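Local atomic coordinates of 3-carboxy-cis,cis-muconate cycloisomerase (Acinetobacter calcoaceticus, PDB entry 1Q5N), a protein that belongs to the largely helical lyase superfamily that includes adenylosuccinate lyase, and is a cycloisomerase assembled from four copies of one chain. Residues M30-E34 with I81-V86; Q111-T116 with A194-G198; K169-W173 with K253-D257. Residues are numbered along the deposited sequence.

Contact 1. Residues M30-E34 with I81-V86; sequences MVEAE and IAIPFV
Two segments meet here: 30-34, inside helix 23-43, and 81-86, at the N-terminal end of helix 82-94. Their axes cross at -66° and come no closer than 11.9 Å; Met30 and Ala82 CA atoms lie 8.1 Å apart, those of Glu34 and Val86 9.1 Å. Phe85, with chi1 t and chi2 83°, spans the space. Met30 (m, t, p) lies against its ring: Met30 CB makes a CH-pi contact over one face, 4.1 Å from the centroid, and Met30 SD sits 4.7 Å from it, a Met-aromatic contact. The p turn at chi3 brings Met30 CE to 3.8 Å from Ala82 CB. Val31 CG2 (chi1 t) approaches Phe85 CE1 at 3.8 Å. Glu34 folds m, m, bringing CG to the ring edge, 3.9 Å from Phe85 CE2, while its carboxylate hydrogen-bonds His105. This is an apolar interhelix contact built round the ring of Phe85. Met30 packs on Leu114 of helix 110-146, while Ile81 rests on Leu71 of helix 68-78 and Tyr8 of the second subunit.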
# COMPACT_ATOMS: atom_id res chain seq x y z
N MET A 30 -21.43 -8.42 20.74
CA MET A 30 -21.25 -7.44 21.83
C MET A 30 -22.15 -7.83 23.01
O MET A 30 -21.74 -7.72 24.19
CB MET A 30 -21.58 -6.01 21.36
CG MET A 30 -20.50 -5.46 20.40
SD MET A 30 -20.98 -3.89 19.64
CE MET A 30 -20.52 -2.87 20.94
N VAL A 31 -23.37 -8.28 22.68
CA VAL A 31 -24.30 -8.72 23.70
C VAL A 31 -23.63 -9.90 24.42
O VAL A 31 -23.56 -9.94 25.66
CB VAL A 31 -25.63 -9.18 23.07
CG1 VAL A 31 -26.47 -9.99 24.11
CG2 VAL A 31 -26.42 -7.94 22.57
N GLU A 32 -23.09 -10.83 23.65
CA GLU A 32 -22.45 -11.98 24.25
C GLU A 32 -21.33 -11.58 25.22
O GLU A 32 -21.17 -12.17 26.30
CB GLU A 32 -21.90 -12.86 23.14
CG GLU A 32 -21.32 -14.20 23.58
CD GLU A 32 -20.94 -15.07 22.36
OE1 GLU A 32 -21.57 -14.92 21.27
OE2 GLU A 32 -20.02 -15.92 22.48
N ALA A 33 -20.54 -10.57 24.82
CA ALA A 33 -19.47 -10.07 25.67
C ALA A 33 -20.00 -9.45 27.01
O ALA A 33 -19.37 -9.60 28.07
CB ALA A 33 -18.65 -9.01 24.92
N GLU A 34 -21.12 -8.73 26.92
CA GLU A 34 -21.73 -8.10 28.10
C GLU A 34 -22.24 -9.18 29.09
O GLU A 34 -22.01 -9.08 30.30
CB GLU A 34 -22.85 -7.16 27.67
CG GLU A 34 -22.37 -5.90 26.97
CD GLU A 34 -21.65 -4.92 27.89
OE1 GLU A 34 -21.45 -5.21 29.08
OE2 GLU A 34 -21.28 -3.84 27.41
N ILE A 81 -19.60 2.44 18.23
CA ILE A 81 -20.85 1.75 18.41
C ILE A 81 -21.14 1.35 19.84
O ILE A 81 -22.30 1.28 20.23
CB ILE A 81 -20.87 0.47 17.58
CG1 ILE A 81 -20.61 0.83 16.13
CG2 ILE A 81 -22.22 -0.23 17.71
CD1 ILE A 81 -20.33 -0.42 15.29
N ALA A 82 -20.10 1.08 20.62
CA ALA A 82 -20.34 0.58 21.96
C ALA A 82 -21.12 1.52 22.86
O ALA A 82 -22.02 1.07 23.58
CB ALA A 82 -19.03 0.20 22.63
N ILE A 83 -20.82 2.81 22.82
CA ILE A 83 -21.49 3.78 23.68
C ILE A 83 -23.03 3.79 23.54
O ILE A 83 -23.73 3.62 24.53
CB ILE A 83 -20.85 5.20 23.48
CG1 ILE A 83 -19.48 5.25 24.19
CG2 ILE A 83 -21.73 6.31 24.07
CD1 ILE A 83 -18.63 6.42 23.82
N PRO A 84 -23.56 3.97 22.33
CA PRO A 84 -25.01 3.99 22.16
C PRO A 84 -25.57 2.58 22.36
O PRO A 84 -26.72 2.39 22.69
CB PRO A 84 -25.20 4.46 20.73
CG PRO A 84 -23.88 5.11 20.38
CD PRO A 84 -22.89 4.27 21.05
N PHE A 85 -24.74 1.57 22.12
CA PHE A 85 -25.21 0.22 22.29
C PHE A 85 -25.45 -0.04 23.79
O PHE A 85 -26.46 -0.64 24.15
CB PHE A 85 -24.18 -0.75 21.72
CG PHE A 85 -24.23 -2.11 22.33
CD1 PHE A 85 -25.15 -3.05 21.88
CD2 PHE A 85 -23.36 -2.46 23.35
CE1 PHE A 85 -25.18 -4.34 22.46
CE2 PHE A 85 -23.38 -3.73 23.93
CZ PHE A 85 -24.28 -4.67 23.48
N VAL A 86 -24.53 0.40 24.64
CA VAL A 86 -24.65 0.23 26.08
C VAL A 86 -25.92 0.93 26.56
O VAL A 86 -26.66 0.33 27.31
CB VAL A 86 -23.38 0.77 26.85
CG1 VAL A 86 -23.66 0.98 28.33
CG2 VAL A 86 -22.28 -0.25 26.77

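Contact 2. Residues Q111-T116 with A194-G198; sequences QDILDT and AQLGG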
# COMPACT_ATOMS: atom_id res chain seq x y z
N GLN A 111 -13.76 0.02 24.33
CA GLN A 111 -12.82 -0.81 23.61
C GLN A 111 -12.79 -2.29 24.13
O GLN A 111 -12.50 -3.21 23.36
CB GLN A 111 -11.40 -0.16 23.61
CG GLN A 111 -10.43 -0.96 22.73
CD GLN A 111 -9.12 -0.26 22.40
OE1 GLN A 111 -8.82 0.85 22.91
NE2 GLN A 111 -8.29 -0.93 21.55
N ASP A 112 -13.07 -2.52 25.41
CA ASP A 112 -13.07 -3.90 25.89
C ASP A 112 -14.14 -4.69 25.13
O ASP A 112 -13.89 -5.78 24.64
CB ASP A 112 -13.39 -3.99 27.38
CG ASP A 112 -12.38 -3.27 28.25
OD1 ASP A 112 -11.16 -3.34 27.94
OD2 ASP A 112 -12.80 -2.64 29.26
N ILE A 113 -15.34 -4.13 25.03
CA ILE A 113 -16.43 -4.82 24.38
C ILE A 113 -16.19 -4.92 22.84
O ILE A 113 -16.48 -5.94 22.23
CB ILE A 113 -17.76 -4.06 24.64
CG1 ILE A 113 -18.02 -3.97 26.15
CG2 ILE A 113 -18.91 -4.74 23.92
CD1 ILE A 113 -17.97 -5.28 26.91
N LEU A 114 -15.68 -3.86 22.23
CA LEU A 114 -15.42 -3.86 20.79
C LEU A 114 -14.30 -4.85 20.42
O LEU A 114 -14.49 -5.64 19.51
CB LEU A 114 -15.10 -2.44 20.32
CG LEU A 114 -16.35 -1.53 20.45
CD1 LEU A 114 -15.97 -0.11 20.25
CD2 LEU A 114 -17.43 -1.93 19.44
N ASP A 115 -13.17 -4.82 21.14
CA ASP A 115 -12.08 -5.76 20.85
C ASP A 115 -12.48 -7.22 21.15
O ASP A 115 -12.07 -8.16 20.43
CB ASP A 115 -10.82 -5.46 21.66
CG ASP A 115 -10.04 -4.28 21.14
OD1 ASP A 115 -10.40 -3.71 20.08
OD2 ASP A 115 -9.06 -3.93 21.82
N THR A 116 -13.28 -7.43 22.20
CA THR A 116 -13.69 -8.78 22.52
C THR A 116 -14.65 -9.29 21.42
O THR A 116 -14.53 -10.41 20.96
CB THR A 116 -14.35 -8.89 23.96
OG1 THR A 116 -13.36 -8.65 24.97
CG2 THR A 116 -14.96 -10.29 24.15
N ALA A 194 -9.07 -12.56 25.31
CA ALA A 194 -10.10 -11.58 25.69
C ALA A 194 -9.51 -10.18 25.89
O ALA A 194 -8.31 -10.02 26.06
CB ALA A 194 -10.78 -12.03 26.99
N GLN A 195 -10.36 -9.16 25.86
CA GLN A 195 -9.88 -7.80 26.15
C GLN A 195 -10.73 -7.24 27.29
O GLN A 195 -11.95 -7.07 27.14
CB GLN A 195 -10.05 -6.84 24.94
CG GLN A 195 -9.50 -5.44 25.19
CD GLN A 195 -7.97 -5.33 24.99
OE1 GLN A 195 -7.18 -5.61 25.89
NE2 GLN A 195 -7.55 -4.92 23.79
N LEU A 196 -10.12 -6.98 28.44
CA LEU A 196 -10.88 -6.34 29.53
C LEU A 196 -9.88 -5.56 30.40
O LEU A 196 -9.13 -6.14 31.20
CB LEU A 196 -11.64 -7.38 30.38
CG LEU A 196 -12.46 -6.74 31.52
CD1 LEU A 196 -13.61 -5.94 30.94
CD2 LEU A 196 -13.02 -7.83 32.45
N GLY A 197 -9.88 -4.25 30.23
CA GLY A 197 -8.93 -3.43 30.97
C GLY A 197 -9.51 -2.10 31.42
O GLY A 197 -8.85 -1.37 32.13
N GLY A 198 -10.75 -1.78 31.05
CA GLY A 198 -11.28 -0.50 31.49
C GLY A 198 -10.65 0.70 30.80
O GLY A 198 -9.71 0.56 29.99
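Hydrogen bonding dominates this buried contact between a helix and an irregular loop, where the CA atoms of Asp112 and Leu196 come within 4.9 Å. Two bonds run from consecutive backbone amides to one carboxylate: Gly197 N to Asp112 OD1 at 2.8 Å and Gly198 N to Asp112 OD2 at 2.9 Å. Gly198 has a positive phi of 72°, a conformation glycine adopts readily. A third backbone amide, Gln195 N, gives a bond to Thr116 OG1 at 3.2 Å. Between side chains, Gln195 NE2 reaches Asp115 OD2 at 2.7 Å, and the same oxygen accepts Gln111 NE2 at 3.1 Å from one helical turn back; Gln111 OE1 bonds Arg319. Asp112 also bonds His231, and Asp115 forms a salt bridge with Arg234. Such a carboxylate bridging successive loop amides makes a buried polar helix-to-loop junction. The loop joining helices 166-191 and 210-221 is held to the start of long helix 110-146, with Leu196 wedged against Leu37 of helix 23-43 and Val213 of helix 210-221.

Contact 3. Residues K169-W173 with K253-D257; sequences KLARW and KMARD
Build two helices, 169-173 within helix 166-191 and 253-257 within helix 235-261, running nearly antiparallel at 162° with axes 11.9 Å apart at closest. Set the CA atoms of Trp173 and Met254 7.5 Å apart, and give Trp173 chi1 m with chi2 -20°, so that its indole fills the interface. Lys253 starts sideways, but its t, m, t, m chain runs forward along its own helix: CD passes 3.9 Å from Trp173 NE1, which has no polar partner in the model, and NZ forms a 2.7 Å salt bridge with Asp257 OD2. Lys253 NZ also lies 4.0 Å from Arg172 NH2, a like-charge approach; Arg172 is paired with Glu318 and Glu233 of the third subunit. Met254 (m, t, p) lies over the indole: CG is 3.6 Å from the five-membered-ring centroid, a CH-pi contact, SD is 4.4 Å from it, a Met-aromatic contact, and Met254 CE reaches Trp173 CE3 at 3.4 Å. Asp257 (chi1 m) points toward the first helix; its OD2 meets the indole edge at Trp173 CZ2, 3.7 Å away, and makes a long salt bridge of 3.9 Å with NZ of Lys169, whose stronger partner is Glu318 of the third subunit. A Trp-Met apolar core beside a charged network facing another subunit fits the long-helix bundle at the centre of tetramers in this superfamily.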
# COMPACT_ATOMS: atom_id res chain seq x y z
N LYS A 169 2.53 -29.31 -10.29
CA LYS A 169 1.96 -28.02 -9.93
C LYS A 169 0.99 -28.21 -8.75
O LYS A 169 1.01 -27.44 -7.77
CB LYS A 169 1.15 -27.42 -11.10
CG LYS A 169 1.93 -26.87 -12.26
CD LYS A 169 0.96 -26.22 -13.22
CE LYS A 169 1.66 -25.34 -14.25
NZ LYS A 169 2.37 -24.15 -13.68
N LEU A 170 0.14 -29.25 -8.84
CA LEU A 170 -0.84 -29.53 -7.78
C LEU A 170 -0.16 -29.87 -6.44
O LEU A 170 -0.65 -29.44 -5.37
CB LEU A 170 -1.78 -30.67 -8.21
CG LEU A 170 -2.75 -30.20 -9.32
CD1 LEU A 170 -3.39 -31.41 -10.05
CD2 LEU A 170 -3.81 -29.37 -8.67
N ALA A 171 0.96 -30.60 -6.49
CA ALA A 171 1.64 -30.93 -5.24
C ALA A 171 2.23 -29.65 -4.63
O ALA A 171 2.21 -29.47 -3.40
CB ALA A 171 2.75 -31.99 -5.49
N ARG A 172 2.77 -28.77 -5.48
CA ARG A 172 3.34 -27.50 -5.02
C ARG A 172 2.22 -26.67 -4.29
O ARG A 172 2.45 -26.12 -3.20
CB ARG A 172 3.93 -26.73 -6.21
CG ARG A 172 5.31 -27.21 -6.64
CD ARG A 172 5.64 -26.77 -8.09
NE ARG A 172 5.42 -25.32 -8.29
CZ ARG A 172 5.25 -24.76 -9.49
NH1 ARG A 172 5.29 -25.51 -10.57
NH2 ARG A 172 5.00 -23.45 -9.59
N TRP A 173 1.02 -26.63 -4.86
CA TRP A 173 -0.08 -25.90 -4.25
C TRP A 173 -0.54 -26.54 -2.92
O TRP A 173 -0.87 -25.83 -1.93
CB TRP A 173 -1.26 -25.78 -5.23
CG TRP A 173 -0.88 -25.11 -6.50
CD1 TRP A 173 0.20 -24.30 -6.70
CD2 TRP A 173 -1.62 -25.12 -7.73
NE1 TRP A 173 0.17 -23.80 -7.97
CE2 TRP A 173 -0.93 -24.29 -8.62
CE3 TRP A 173 -2.80 -25.75 -8.15
CZ2 TRP A 173 -1.36 -24.06 -9.93
CZ3 TRP A 173 -3.25 -25.52 -9.47
CH2 TRP A 173 -2.53 -24.68 -10.34
N LYS A 253 -1.83 -16.85 -6.81
CA LYS A 253 -0.84 -17.46 -7.70
C LYS A 253 -1.47 -18.60 -8.52
O LYS A 253 -1.17 -18.75 -9.72
CB LYS A 253 0.37 -17.97 -6.86
CG LYS A 253 1.50 -18.59 -7.71
CD LYS A 253 1.30 -20.10 -8.00
CE LYS A 253 2.53 -20.71 -8.68
NZ LYS A 253 2.85 -20.09 -10.01
N MET A 254 -2.36 -19.39 -7.88
CA MET A 254 -3.03 -20.49 -8.57
C MET A 254 -3.98 -19.94 -9.66
O MET A 254 -4.00 -20.46 -10.77
CB MET A 254 -3.80 -21.31 -7.53
CG MET A 254 -2.86 -21.95 -6.49
SD MET A 254 -3.86 -22.63 -5.17
CE MET A 254 -4.82 -23.92 -6.04
N ALA A 255 -4.72 -18.88 -9.35
CA ALA A 255 -5.66 -18.30 -10.31
C ALA A 255 -4.88 -17.70 -11.51
O ALA A 255 -5.36 -17.73 -12.66
CB ALA A 255 -6.53 -17.17 -9.63
N ARG A 256 -3.72 -17.11 -11.24
CA ARG A 256 -2.93 -16.59 -12.37
C ARG A 256 -2.60 -17.78 -13.29
O ARG A 256 -2.77 -17.70 -14.49
CB ARG A 256 -1.62 -15.92 -11.88
CG ARG A 256 -0.54 -15.57 -12.96
CD ARG A 256 -1.03 -14.64 -14.08
NE ARG A 256 -1.76 -13.47 -13.62
CZ ARG A 256 -1.22 -12.42 -13.00
NH1 ARG A 256 0.10 -12.38 -12.74
NH2 ARG A 256 -1.99 -11.38 -12.71
N ASP A 257 -2.14 -18.89 -12.71
CA ASP A 257 -1.78 -20.07 -13.48
C ASP A 257 -2.94 -20.74 -14.27
O ASP A 257 -2.81 -20.97 -15.49
CB ASP A 257 -1.09 -21.15 -12.60
CG ASP A 257 0.29 -20.74 -12.16
OD1 ASP A 257 0.84 -19.72 -12.68
OD2 ASP A 257 0.86 -21.41 -11.30

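From the N terminus, contact 1 closes first, bringing the chain back from 81-86 to helix 23-43 through a mostly helical loop. Contact 2 opens only afterwards, on helix 110-146, yet the two adjoin: their centres are 11 Å apart, with Met30 CE 3.6 Å from Leu114 CD2, so together they form one packed region toward one end of the elongated chain. Contacts 2 and 3 cross: helix 166-191 opens contact 3, then 194-198 returns to helix 110-146 and closes contact 2, and helix 235-261 pairs with helix 166-191 to close contact 3, about 40 Å away between centres. Contacts 1 and 3 are in series, with centres about 44 Å apart.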